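Local coordinates for hypothetical protein PA2218 (Pseudomonas aeruginosa, PDB 2HDW) that is of undetermined specific function but adopts the alpha/beta hydrolase fold and probably acts as a hydrolase, at residues A[154-159]-A[192-197]; A[197-202]-A[360-365]; A[337-342]-A[353-358]. All blocks are in the same frame, centred on the assembly; numbering follows the deposited sequence.

Interaction 1: A[154-159]-A[192-197]; sequences DFSAAV and DKRVKA
Ser156 reaches across from its helix to Asp192, giving its hydroxyl proton from OG to OD2 at 2.8 Å on the anti side of the carboxylate. The bond is short and its acceptor buried. Arg194 grips the same carboxylate side-on: NE meets the syn lone pair of OD1 at 2.9 Å, almost straight at 175°, while NH2 makes a salt bridge to OD2. OD2 thus accepts from two donors on one face of its plane, and OD1 also takes the backbone N of Arg194, closing an Asx turn within a type I turn from Asp192 to Val195. Aspartate suits a buried position where so many donors converge; its CB points toward the helix, and CG continues anti to the backbone N (chi1 -171°).

The closely packed inner part belongs to Val159. Its CG1 lies against one guanidinium face, off towards the rim, and CG2 meets Val195 CG2 at 4.1 Å, methyl against methyl, as short beta-branched side chains allow. The solvent side is looser: partly exposed Arg194 offers NH2 to Ser156 O in the guanidinium plane, a long bond of 3.3 Å, and its NH1 forms a salt bridge with Asp160, further along helix 148-164. The contact ties that helix to the loop closing the beta-alpha-beta crossover from strand 173-178 through helix 180-191 to parallel strand 197-201, a unit typical of alpha/beta hydrolases.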
ATOM      1  N   ASP A 154      -7.981  -6.914   0.479  1.00  8.05           N
ATOM      2  CA  ASP A 154      -6.650  -7.501   0.675  1.00  8.20           C
ATOM      3  C   ASP A 154      -6.090  -7.172   2.055  1.00  7.19           C
ATOM      4  O   ASP A 154      -5.480  -8.014   2.712  1.00  7.75           O
ATOM      5  CB  ASP A 154      -5.656  -6.993  -0.376  1.00  9.59           C
ATOM      6  CG  ASP A 154      -5.905  -7.563  -1.761  1.00  8.80           C
ATOM      7  OD1 ASP A 154      -6.442  -8.685  -1.874  1.00  9.35           O
ATOM      8  OD2 ASP A 154      -5.533  -6.892  -2.747  1.00  7.39           O
ATOM      9  N   PHE A 155      -6.292  -5.938   2.496  1.00  8.74           N
ATOM     10  CA  PHE A 155      -5.797  -5.516   3.797  1.00  8.14           C
ATOM     11  C   PHE A 155      -6.424  -6.333   4.925  1.00  7.61           C
ATOM     12  O   PHE A 155      -5.735  -6.757   5.847  1.00  8.60           O
ATOM     13  CB  PHE A 155      -6.085  -4.027   4.004  1.00  9.59           C
ATOM     14  CG  PHE A 155      -4.851  -3.191   4.178  1.00 10.43           C
ATOM     15  CD1 PHE A 155      -4.713  -1.985   3.497  1.00  8.79           C
ATOM     16  CD2 PHE A 155      -3.838  -3.596   5.046  1.00 11.41           C
ATOM     17  CE1 PHE A 155      -3.582  -1.187   3.676  1.00 10.82           C
ATOM     18  CE2 PHE A 155      -2.699  -2.807   5.236  1.00 13.19           C
ATOM     19  CZ  PHE A 155      -2.572  -1.597   4.547  1.00 13.37           C
ATOM     20  N   SER A 156      -7.730  -6.553   4.853  1.00  7.59           N
ATOM     21  CA  SER A 156      -8.411  -7.321   5.884  1.00  8.93           C
ATOM     22  C   SER A 156      -8.111  -8.814   5.764  1.00  9.12           C
ATOM     23  O   SER A 156      -8.220  -9.557   6.741  1.00  8.66           O
ATOM     24  CB  SER A 156      -9.914  -7.055   5.832  1.00  8.61           C
ATOM     25  OG  SER A 156     -10.189  -5.757   6.342  1.00 10.33           O
ATOM     26  N   ALA A 157      -7.732  -9.253   4.568  1.00  8.55           N
ATOM     27  CA  ALA A 157      -7.377 -10.651   4.363  1.00  9.27           C
ATOM     28  C   ALA A 157      -6.041 -10.871   5.071  1.00  9.77           C
ATOM     29  O   ALA A 157      -5.786 -11.946   5.620  1.00 10.04           O
ATOM     30  CB  ALA A 157      -7.240 -10.954   2.877  1.00  9.76           C
ATOM     31  N   ALA A 158      -5.199  -9.837   5.056  1.00  8.22           N
ATOM     32  CA  ALA A 158      -3.894  -9.899   5.706  1.00 10.59           C
ATOM     33  C   ALA A 158      -4.090  -9.901   7.221  1.00 11.87           C
ATOM     34  O   ALA A 158      -3.389 -10.610   7.946  1.00 11.56           O
ATOM     35  CB  ALA A 158      -3.030  -8.711   5.281  1.00  9.80           C
ATOM     36  N   VAL A 159      -5.052  -9.114   7.699  1.00 12.09           N
ATOM     37  CA  VAL A 159      -5.340  -9.066   9.125  1.00 10.76           C
ATOM     38  C   VAL A 159      -5.873 -10.438   9.548  1.00 12.08           C
ATOM     39  O   VAL A 159      -5.586 -10.910  10.651  1.00 10.63           O
ATOM     40  CB  VAL A 159      -6.378  -7.969   9.453  1.00 10.73           C
ATOM     41  CG1 VAL A 159      -6.809  -8.068  10.912  1.00 11.75           C
ATOM     42  CG2 VAL A 159      -5.769  -6.594   9.183  1.00 10.11           C
ATOM     43  N   ASP A 192     -13.527  -2.561   9.194  1.00  8.96           N
ATOM     44  CA  ASP A 192     -12.941  -3.707   9.890  1.00  9.99           C
ATOM     45  C   ASP A 192     -12.643  -3.267  11.328  1.00 10.74           C
ATOM     46  O   ASP A 192     -11.576  -2.727  11.612  1.00 11.83           O
ATOM     47  CB  ASP A 192     -11.646  -4.149   9.212  1.00 10.47           C
ATOM     48  CG  ASP A 192     -11.114  -5.463   9.772  1.00 12.42           C
ATOM     49  OD1 ASP A 192     -11.567  -5.893  10.859  1.00 13.57           O
ATOM     50  OD2 ASP A 192     -10.234  -6.066   9.126  1.00 13.07           O
ATOM     51  N   LYS A 193     -13.596  -3.503  12.224  1.00 10.07           N
ATOM     52  CA  LYS A 193     -13.472  -3.105  13.622  1.00 10.09           C
ATOM     53  C   LYS A 193     -12.372  -3.804  14.423  1.00 10.56           C
ATOM     54  O   LYS A 193     -12.085  -3.416  15.556  1.00  9.12           O
ATOM     55  CB  LYS A 193     -14.820  -3.284  14.325  1.00  9.04           C
ATOM     56  CG  LYS A 193     -15.971  -2.576  13.611  1.00  8.99           C
ATOM     57  CD  LYS A 193     -15.678  -1.088  13.408  1.00 10.61           C
ATOM     58  CE  LYS A 193     -16.850  -0.387  12.713  1.00 10.23           C
ATOM     59  NZ  LYS A 193     -16.578   1.051  12.422  1.00  9.35           N
ATOM     60  N   ARG A 194     -11.764  -4.833  13.842  1.00  9.26           N
ATOM     61  CA  ARG A 194     -10.685  -5.546  14.522  1.00  8.77           C
ATOM     62  C   ARG A 194      -9.408  -4.701  14.566  1.00  9.82           C
ATOM     63  O   ARG A 194      -8.626  -4.807  15.509  1.00 10.14           O
ATOM     64  CB  ARG A 194     -10.396  -6.866  13.809  1.00  8.64           C
ATOM     65  CG  ARG A 194     -11.577  -7.824  13.735  1.00  6.29           C
ATOM     66  CD  ARG A 194     -11.233  -9.018  12.867  1.00  9.75           C
ATOM     67  NE  ARG A 194     -10.894  -8.600  11.512  1.00  7.36           N
ATOM     68  CZ  ARG A 194     -10.353  -9.391  10.592  1.00 10.74           C
ATOM     69  NH1 ARG A 194     -10.085 -10.661  10.876  1.00  7.79           N
ATOM     70  NH2 ARG A 194     -10.050  -8.900   9.390  1.00  7.20           N
ATOM     71  N   VAL A 195      -9.196  -3.864  13.549  1.00  9.03           N
ATOM     72  CA  VAL A 195      -8.002  -3.019  13.481  1.00  9.42           C
ATOM     73  C   VAL A 195      -8.130  -1.878  14.494  1.00 11.32           C
ATOM     74  O   VAL A 195      -9.036  -1.042  14.403  1.00 10.36           O
ATOM     75  CB  VAL A 195      -7.798  -2.460  12.052  1.00  8.10           C
ATOM     76  CG1 VAL A 195      -6.468  -1.735  11.959  1.00  6.23           C
ATOM     77  CG2 VAL A 195      -7.848  -3.602  11.037  1.00  7.90           C
ATOM     78  N   LYS A 196      -7.211  -1.857  15.456  1.00  9.96           N
ATOM     79  CA  LYS A 196      -7.225  -0.885  16.549  1.00 11.13           C
ATOM     80  C   LYS A 196      -6.696   0.522  16.291  1.00 10.73           C
ATOM     81  O   LYS A 196      -7.110   1.465  16.960  1.00  9.18           O
ATOM     82  CB  LYS A 196      -6.478  -1.468  17.754  1.00 11.72           C
ATOM     83  CG  LYS A 196      -7.068  -2.763  18.295  1.00 11.08           C
ATOM     84  CD  LYS A 196      -8.538  -2.600  18.662  1.00 17.11           C
ATOM     85  CE  LYS A 196      -8.999  -3.704  19.612  1.00 17.66           C
ATOM     86  NZ  LYS A 196      -8.774  -5.054  19.050  1.00 19.18           N
ATOM     87  N   ALA A 197      -5.775   0.661  15.349  1.00  9.83           N
ATOM     88  CA  ALA A 197      -5.198   1.966  15.044  1.00 10.87           C
ATOM     89  C   ALA A 197      -4.644   1.916  13.634  1.00 10.54           C
ATOM     90  O   ALA A 197      -4.371   0.835  13.115  1.00 11.34           O
ATOM     91  CB  ALA A 197      -4.086   2.297  16.040  1.00 10.19           C
TER

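Interaction 2: A[197-202]-A[360-365]; sequences AVVTST and AGFFDE
Ala197 meets both aromatic side chains of the helix. Its CB sits 3.7 Å from Phe362 CE2, while its carbonyl O lies at the edge of the Phe363 ring, near the ring plane and 3.8 Å from CE1. A single methyl suits this place, since two large rings arrive together. The CB of Val198 points away from the helix, so the residue gives it mainly backbone: its O lies 3.8 Å from Phe362 CZ. Val199 turns back toward the helix and makes the tightest touch. Its CG2, placed beside the backbone N with CG1 anti to it (chi1 163°), is only 3.3 Å from Phe362 CD2 and reaches Phe363 CZ at 3.7 Å. One branch therefore serves both rings, and valine's beta-branching suits an extended strand. The rings also pack on each other, with Phe362 CD2 3.8 Å above the centre of the Phe363 ring. Beyond Val199 the strand draws away from the helix segment.

No hydrogen bond crosses this apolar interface. The axes of strand 197-201 and helix segment 360-365 come within 9.2 Å and are nearly antiparallel (168°). Strand 197-201 lies between strands 173-178 and 309-314, hydrogen-bonded to both; Phe362 also touches Leu310, and Phe363 touches Ile176. Helix 356-366 thus covers one face of the sheet, while Val198 meets helix 180-191 on the opposite face.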
ATOM      1  N   ALA A 197      -5.775   0.661  15.349  1.00  9.83           N
ATOM      2  CA  ALA A 197      -5.198   1.966  15.044  1.00 10.87           C
ATOM      3  C   ALA A 197      -4.644   1.916  13.634  1.00 10.54           C
ATOM      4  O   ALA A 197      -4.371   0.835  13.115  1.00 11.34           O
ATOM      5  CB  ALA A 197      -4.086   2.297  16.040  1.00 10.19           C
ATOM      6  N   VAL A 198      -4.470   3.085  13.021  1.00 10.21           N
ATOM      7  CA  VAL A 198      -3.978   3.159  11.654  1.00  8.99           C
ATOM      8  C   VAL A 198      -3.079   4.365  11.401  1.00  8.99           C
ATOM      9  O   VAL A 198      -3.363   5.479  11.849  1.00  8.38           O
ATOM     10  CB  VAL A 198      -5.163   3.218  10.641  1.00  9.62           C
ATOM     11  CG1 VAL A 198      -6.027   4.452  10.916  1.00  8.04           C
ATOM     12  CG2 VAL A 198      -4.634   3.248   9.212  1.00  9.85           C
ATOM     13  N   VAL A 199      -1.994   4.113  10.676  1.00  8.89           N
ATOM     14  CA  VAL A 199      -1.025   5.134  10.285  1.00  7.61           C
ATOM     15  C   VAL A 199      -0.943   5.114   8.767  1.00  7.47           C
ATOM     16  O   VAL A 199      -0.988   4.047   8.167  1.00  6.69           O
ATOM     17  CB  VAL A 199       0.397   4.811  10.809  1.00  7.73           C
ATOM     18  CG1 VAL A 199       1.437   5.650  10.052  1.00  5.78           C
ATOM     19  CG2 VAL A 199       0.485   5.088  12.291  1.00  5.51           C
ATOM     20  N   THR A 200      -0.848   6.286   8.144  1.00  9.53           N
ATOM     21  CA  THR A 200      -0.696   6.350   6.696  1.00  7.39           C
ATOM     22  C   THR A 200       0.601   7.110   6.457  1.00  8.17           C
ATOM     23  O   THR A 200       0.940   8.018   7.219  1.00  8.63           O
ATOM     24  CB  THR A 200      -1.853   7.108   5.995  1.00  9.69           C
ATOM     25  OG1 THR A 200      -1.944   8.444   6.508  1.00 11.05           O
ATOM     26  CG2 THR A 200      -3.174   6.381   6.200  1.00 10.71           C
ATOM     27  N   SER A 201       1.339   6.727   5.423  1.00  8.19           N
ATOM     28  CA  SER A 201       2.593   7.404   5.119  1.00  9.37           C
ATOM     29  C   SER A 201       2.577   7.928   3.685  1.00  9.86           C
ATOM     30  O   SER A 201       2.367   7.161   2.744  1.00 11.52           O
ATOM     31  CB  SER A 201       3.773   6.446   5.317  1.00  6.80           C
ATOM     32  OG  SER A 201       5.010   7.136   5.239  1.00  9.28           O
ATOM     33  N   THR A 202       2.783   9.237   3.532  1.00  8.28           N
ATOM     34  CA  THR A 202       2.807   9.887   2.217  1.00  9.62           C
ATOM     35  C   THR A 202       1.734   9.281   1.294  1.00  9.73           C
ATOM     36  O   THR A 202       1.999   8.874   0.158  1.00 11.20           O
ATOM     37  CB  THR A 202       4.244   9.782   1.590  1.00  9.53           C
ATOM     38  OG1 THR A 202       4.344  10.664   0.468  1.00 12.55           O
ATOM     39  CG2 THR A 202       4.562   8.347   1.145  1.00  8.20           C
ATOM     40  N   ALA A 360       6.335   3.622  15.952  1.00 12.04           N
ATOM     41  CA  ALA A 360       6.401   2.575  16.967  1.00 11.48           C
ATOM     42  C   ALA A 360       5.724   3.063  18.253  1.00 12.34           C
ATOM     43  O   ALA A 360       4.959   2.327  18.888  1.00 11.77           O
ATOM     44  CB  ALA A 360       7.862   2.208  17.251  1.00 12.33           C
ATOM     45  N   GLY A 361       6.016   4.304  18.635  1.00 10.51           N
ATOM     46  CA  GLY A 361       5.425   4.869  19.836  1.00 10.33           C
ATOM     47  C   GLY A 361       3.914   4.922  19.717  1.00 12.32           C
ATOM     48  O   GLY A 361       3.190   4.669  20.680  1.00 12.64           O
ATOM     49  N   PHE A 362       3.436   5.253  18.523  1.00 11.45           N
ATOM     50  CA  PHE A 362       2.005   5.332  18.250  1.00 11.33           C
ATOM     51  C   PHE A 362       1.342   3.975  18.493  1.00 11.95           C
ATOM     52  O   PHE A 362       0.370   3.870  19.247  1.00 12.17           O
ATOM     53  CB  PHE A 362       1.788   5.757  16.796  1.00 10.19           C
ATOM     54  CG  PHE A 362       0.347   5.779  16.367  1.00 10.84           C
ATOM     55  CD1 PHE A 362      -0.483   6.835  16.723  1.00 12.61           C
ATOM     56  CD2 PHE A 362      -0.164   4.767  15.560  1.00 10.48           C
ATOM     57  CE1 PHE A 362      -1.807   6.886  16.276  1.00 13.12           C
ATOM     58  CE2 PHE A 362      -1.488   4.806  15.106  1.00 12.60           C
ATOM     59  CZ  PHE A 362      -2.308   5.869  15.464  1.00 10.99           C
ATOM     60  N   PHE A 363       1.863   2.934  17.852  1.00 12.29           N
ATOM     61  CA  PHE A 363       1.281   1.611  18.019  1.00 11.89           C
ATOM     62  C   PHE A 363       1.530   1.028  19.404  1.00 11.75           C
ATOM     63  O   PHE A 363       0.710   0.263  19.899  1.00 10.05           O
ATOM     64  CB  PHE A 363       1.784   0.655  16.933  1.00 11.62           C
ATOM     65  CG  PHE A 363       1.206   0.936  15.568  1.00  9.69           C
ATOM     66  CD1 PHE A 363      -0.169   0.889  15.361  1.00  9.94           C
ATOM     67  CD2 PHE A 363       2.036   1.245  14.494  1.00  9.79           C
ATOM     68  CE1 PHE A 363      -0.716   1.144  14.098  1.00  7.82           C
ATOM     69  CE2 PHE A 363       1.505   1.502  13.225  1.00  9.51           C
ATOM     70  CZ  PHE A 363       0.127   1.451  13.029  1.00 11.66           C
ATOM     71  N   ASP A 364       2.646   1.383  20.037  1.00 13.24           N
ATOM     72  CA  ASP A 364       2.910   0.868  21.384  1.00 15.22           C
ATOM     73  C   ASP A 364       1.770   1.288  22.307  1.00 15.28           C
ATOM     74  O   ASP A 364       1.296   0.505  23.126  1.00 13.78           O
ATOM     75  CB  ASP A 364       4.229   1.407  21.955  1.00 16.01           C
ATOM     76  CG  ASP A 364       5.448   0.658  21.435  1.00 20.41           C
ATOM     77  OD1 ASP A 364       5.364  -0.578  21.266  1.00 20.80           O
ATOM     78  OD2 ASP A 364       6.498   1.302  21.206  1.00 22.20           O
ATOM     79  N   GLU A 365       1.324   2.529  22.166  1.00 15.31           N
ATOM     80  CA  GLU A 365       0.246   3.021  23.006  1.00 17.11           C
ATOM     81  C   GLU A 365      -1.115   2.470  22.628  1.00 17.80           C
ATOM     82  O   GLU A 365      -1.868   2.012  23.484  1.00 20.31           O
ATOM     83  CB  GLU A 365       0.158   4.543  22.957  1.00 18.48           C
ATOM     84  CG  GLU A 365      -0.871   5.068  23.943  1.00 22.85           C
ATOM     85  CD  GLU A 365      -1.255   6.501  23.702  1.00 25.82           C
ATOM     86  OE1 GLU A 365      -0.349   7.334  23.489  1.00 29.26           O
ATOM     87  OE2 GLU A 365      -2.468   6.795  23.741  1.00 28.71           O
TER

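Interaction 3: A[337-342]-A[353-358]; sequences LIVPGA and RIPFDR
The shortest polar bond here, Phe356 N to Ile354 O at 2.9 Å, closes an inverse gamma turn centred on Pro355, whose ring faces Leu337 and Val339. Proline, with its fixed phi, suits both the turn and the N-cap position before the helix. Across the contact there is no hydrogen bond, only packing: Val339 CG2 lies 4.3 Å from Pro355 CD, and its other branch, CG1, comes within 3.6 Å of the carbonyl Arg353 O. In Leu337, chi1 of -179° sets CG anti to the backbone N, and from CG the CD2 methyl meets Arg358 CD at 3.9 Å, the two side chains crossing at a slant. The long arginine carries its charge on to Glu335 through NH1.

At the other end the chain leaves the strand in a type II turn from Val339 to Ala342, where Gly341 readily takes its positive phi of 63°. Arg353 passes near this turn, its NH1 4.2 Å from Gly341 O, and forms a salt bridge with Asp346. Strand 334-339 is outermost at one edge, beside strand 309-314, whose Ile312 touches both Val339 and Pro355. Helix 356-366 begins next to this edge strand, after Pro355, while Ile354 and Phe356 turn to helix 112-122.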
ATOM      1  N   LEU A 337       0.873  14.633  10.820  1.00  8.99           N
ATOM      2  CA  LEU A 337       2.269  14.886  11.146  1.00  8.93           C
ATOM      3  C   LEU A 337       3.054  15.204   9.880  1.00  9.85           C
ATOM      4  O   LEU A 337       3.203  14.356   9.004  1.00  8.25           O
ATOM      5  CB  LEU A 337       2.862  13.652  11.830  1.00  8.43           C
ATOM      6  CG  LEU A 337       4.320  13.676  12.287  1.00  9.68           C
ATOM      7  CD1 LEU A 337       4.552  14.811  13.285  1.00  7.12           C
ATOM      8  CD2 LEU A 337       4.647  12.327  12.926  1.00  8.30           C
ATOM      9  N   ILE A 338       3.563  16.430   9.797  1.00 10.96           N
ATOM     10  CA  ILE A 338       4.331  16.866   8.637  1.00 10.67           C
ATOM     11  C   ILE A 338       5.832  16.741   8.903  1.00 12.27           C
ATOM     12  O   ILE A 338       6.330  17.228   9.916  1.00 11.93           O
ATOM     13  CB  ILE A 338       3.999  18.341   8.287  1.00 11.67           C
ATOM     14  CG1 ILE A 338       2.507  18.476   7.955  1.00  9.74           C
ATOM     15  CG2 ILE A 338       4.852  18.815   7.121  1.00  8.89           C
ATOM     16  CD1 ILE A 338       2.025  17.572   6.824  1.00  8.36           C
ATOM     17  N   VAL A 339       6.545  16.072   8.001  1.00 10.25           N
ATOM     18  CA  VAL A 339       7.987  15.906   8.137  1.00 11.62           C
ATOM     19  C   VAL A 339       8.654  17.054   7.392  1.00 12.03           C
ATOM     20  O   VAL A 339       8.599  17.122   6.159  1.00 12.48           O
ATOM     21  CB  VAL A 339       8.457  14.569   7.536  1.00 12.93           C
ATOM     22  CG1 VAL A 339       9.977  14.470   7.607  1.00 12.75           C
ATOM     23  CG2 VAL A 339       7.807  13.410   8.291  1.00 12.22           C
ATOM     24  N   PRO A 340       9.305  17.967   8.125  1.00 12.68           N
ATOM     25  CA  PRO A 340       9.961  19.103   7.467  1.00 12.89           C
ATOM     26  C   PRO A 340      10.916  18.749   6.332  1.00 14.01           C
ATOM     27  O   PRO A 340      11.758  17.864   6.463  1.00 12.83           O
ATOM     28  CB  PRO A 340      10.666  19.816   8.623  1.00 13.85           C
ATOM     29  CG  PRO A 340      10.932  18.704   9.611  1.00 14.39           C
ATOM     30  CD  PRO A 340       9.647  17.914   9.559  1.00 11.61           C
ATOM     31  N   GLY A 341      10.753  19.449   5.213  1.00 16.19           N
ATOM     32  CA  GLY A 341      11.606  19.269   4.050  1.00 16.60           C
ATOM     33  C   GLY A 341      11.620  17.933   3.334  1.00 17.27           C
ATOM     34  O   GLY A 341      12.466  17.720   2.465  1.00 19.32           O
ATOM     35  N   ALA A 342      10.695  17.037   3.663  1.00 14.72           N
ATOM     36  CA  ALA A 342      10.669  15.728   3.025  1.00 14.38           C
ATOM     37  C   ALA A 342       9.820  15.682   1.754  1.00 13.56           C
ATOM     38  O   ALA A 342       8.768  16.326   1.657  1.00 12.38           O
ATOM     39  CB  ALA A 342      10.179  14.680   4.019  1.00 15.59           C
ATOM     40  N   ARG A 353      14.170  10.207   7.427  1.00 19.25           N
ATOM     41  CA  ARG A 353      12.983  10.971   7.050  1.00 18.04           C
ATOM     42  C   ARG A 353      11.715  10.266   7.536  1.00 14.79           C
ATOM     43  O   ARG A 353      10.713  10.913   7.853  1.00  9.79           O
ATOM     44  CB  ARG A 353      12.934  11.160   5.527  1.00 21.31           C
ATOM     45  CG  ARG A 353      14.148  11.886   4.943  1.00 26.57           C
ATOM     46  CD  ARG A 353      14.282  13.285   5.521  1.00 29.60           C
ATOM     47  NE  ARG A 353      15.522  13.949   5.120  1.00 34.52           N
ATOM     48  CZ  ARG A 353      15.776  14.413   3.900  1.00 34.38           C
ATOM     49  NH1 ARG A 353      14.874  14.293   2.937  1.00 35.07           N
ATOM     50  NH2 ARG A 353      16.934  15.007   3.648  1.00 35.70           N
ATOM     51  N   ILE A 354      11.759   8.938   7.584  1.00 13.17           N
ATOM     52  CA  ILE A 354      10.612   8.158   8.061  1.00 12.05           C
ATOM     53  C   ILE A 354      10.645   8.160   9.587  1.00 11.84           C
ATOM     54  O   ILE A 354      11.609   7.684  10.190  1.00 11.51           O
ATOM     55  CB  ILE A 354      10.670   6.693   7.569  1.00 11.47           C
ATOM     56  CG1 ILE A 354      10.731   6.654   6.037  1.00  9.21           C
ATOM     57  CG2 ILE A 354       9.442   5.937   8.061  1.00 11.35           C
ATOM     58  CD1 ILE A 354      10.925   5.249   5.462  1.00 13.16           C
ATOM     59  N   PRO A 355       9.593   8.693  10.236  1.00 11.06           N
ATOM     60  CA  PRO A 355       9.540   8.743  11.704  1.00 11.73           C
ATOM     61  C   PRO A 355       9.161   7.418  12.370  1.00 12.59           C
ATOM     62  O   PRO A 355       8.073   7.285  12.930  1.00 11.73           O
ATOM     63  CB  PRO A 355       8.514   9.843  11.971  1.00 10.40           C
ATOM     64  CG  PRO A 355       7.544   9.658  10.852  1.00 11.48           C
ATOM     65  CD  PRO A 355       8.442   9.404   9.644  1.00 12.01           C
ATOM     66  N   PHE A 356      10.066   6.444  12.322  1.00 13.15           N
ATOM     67  CA  PHE A 356       9.790   5.142  12.915  1.00 12.90           C
ATOM     68  C   PHE A 356       9.608   5.201  14.427  1.00 14.69           C
ATOM     69  O   PHE A 356       8.805   4.449  14.975  1.00 14.90           O
ATOM     70  CB  PHE A 356      10.888   4.140  12.552  1.00 13.90           C
ATOM     71  CG  PHE A 356      10.770   3.593  11.154  1.00 14.97           C
ATOM     72  CD1 PHE A 356       9.649   2.861  10.775  1.00 15.36           C
ATOM     73  CD2 PHE A 356      11.786   3.793  10.227  1.00 14.49           C
ATOM     74  CE1 PHE A 356       9.540   2.333   9.493  1.00 16.84           C
ATOM     75  CE2 PHE A 356      11.693   3.270   8.937  1.00 15.85           C
ATOM     76  CZ  PHE A 356      10.572   2.540   8.567  1.00 15.99           C
ATOM     77  N   ASP A 357      10.348   6.076  15.107  1.00 14.76           N
ATOM     78  CA  ASP A 357      10.196   6.193  16.560  1.00 14.63           C
ATOM     79  C   ASP A 357       8.730   6.519  16.850  1.00 14.27           C
ATOM     80  O   ASP A 357       8.086   5.860  17.667  1.00 14.44           O
ATOM     81  CB  ASP A 357      11.072   7.320  17.126  1.00 15.40           C
ATOM     82  CG  ASP A 357      12.553   6.958  17.189  1.00 18.95           C
ATOM     83  OD1 ASP A 357      12.954   5.914  16.640  1.00 18.38           O
ATOM     84  OD2 ASP A 357      13.322   7.743  17.791  1.00 19.55           O
ATOM     85  N   ARG A 358       8.218   7.543  16.170  1.00 12.81           N
ATOM     86  CA  ARG A 358       6.835   7.984  16.331  1.00 13.45           C
ATOM     87  C   ARG A 358       5.825   6.930  15.924  1.00 11.78           C
ATOM     88  O   ARG A 358       4.775   6.803  16.543  1.00 11.89           O
ATOM     89  CB  ARG A 358       6.582   9.246  15.510  1.00 17.78           C
ATOM     90  CG  ARG A 358       6.412  10.510  16.331  1.00 22.64           C
ATOM     91  CD  ARG A 358       4.947  10.858  16.565  1.00 25.58           C
ATOM     92  NE  ARG A 358       4.244   9.895  17.403  1.00 26.36           N
ATOM     93  CZ  ARG A 358       2.964  10.006  17.757  1.00 25.53           C
ATOM     94  NH1 ARG A 358       2.249  11.043  17.344  1.00 24.24           N
ATOM     95  NH2 ARG A 358       2.396   9.076  18.522  1.00 21.91           N
TER

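Overall arrangement
Interactions 1 and 2 are buried, whereas interaction 3 lies at the surface, on the outermost strand. Interaction 1 runs directly into interaction 2 through Ala197, yet the two serve opposite faces of the sheet: the first fixes the approach to strand 197-201 from the side of helices 148-164 and 180-191, the second packs that strand under helix 356-366. Interactions 2 and 3 share this last helix, interaction 3 holding its start and interaction 2 its later part, with centres about 12 Å apart. Their chemistry follows position: an ion pair in a turn, its carboxylate buried and its arginine partly exposed; aromatic and aliphatic packing over the sheet; and mixed aliphatic contacts with outward-reaching arginines at the edge.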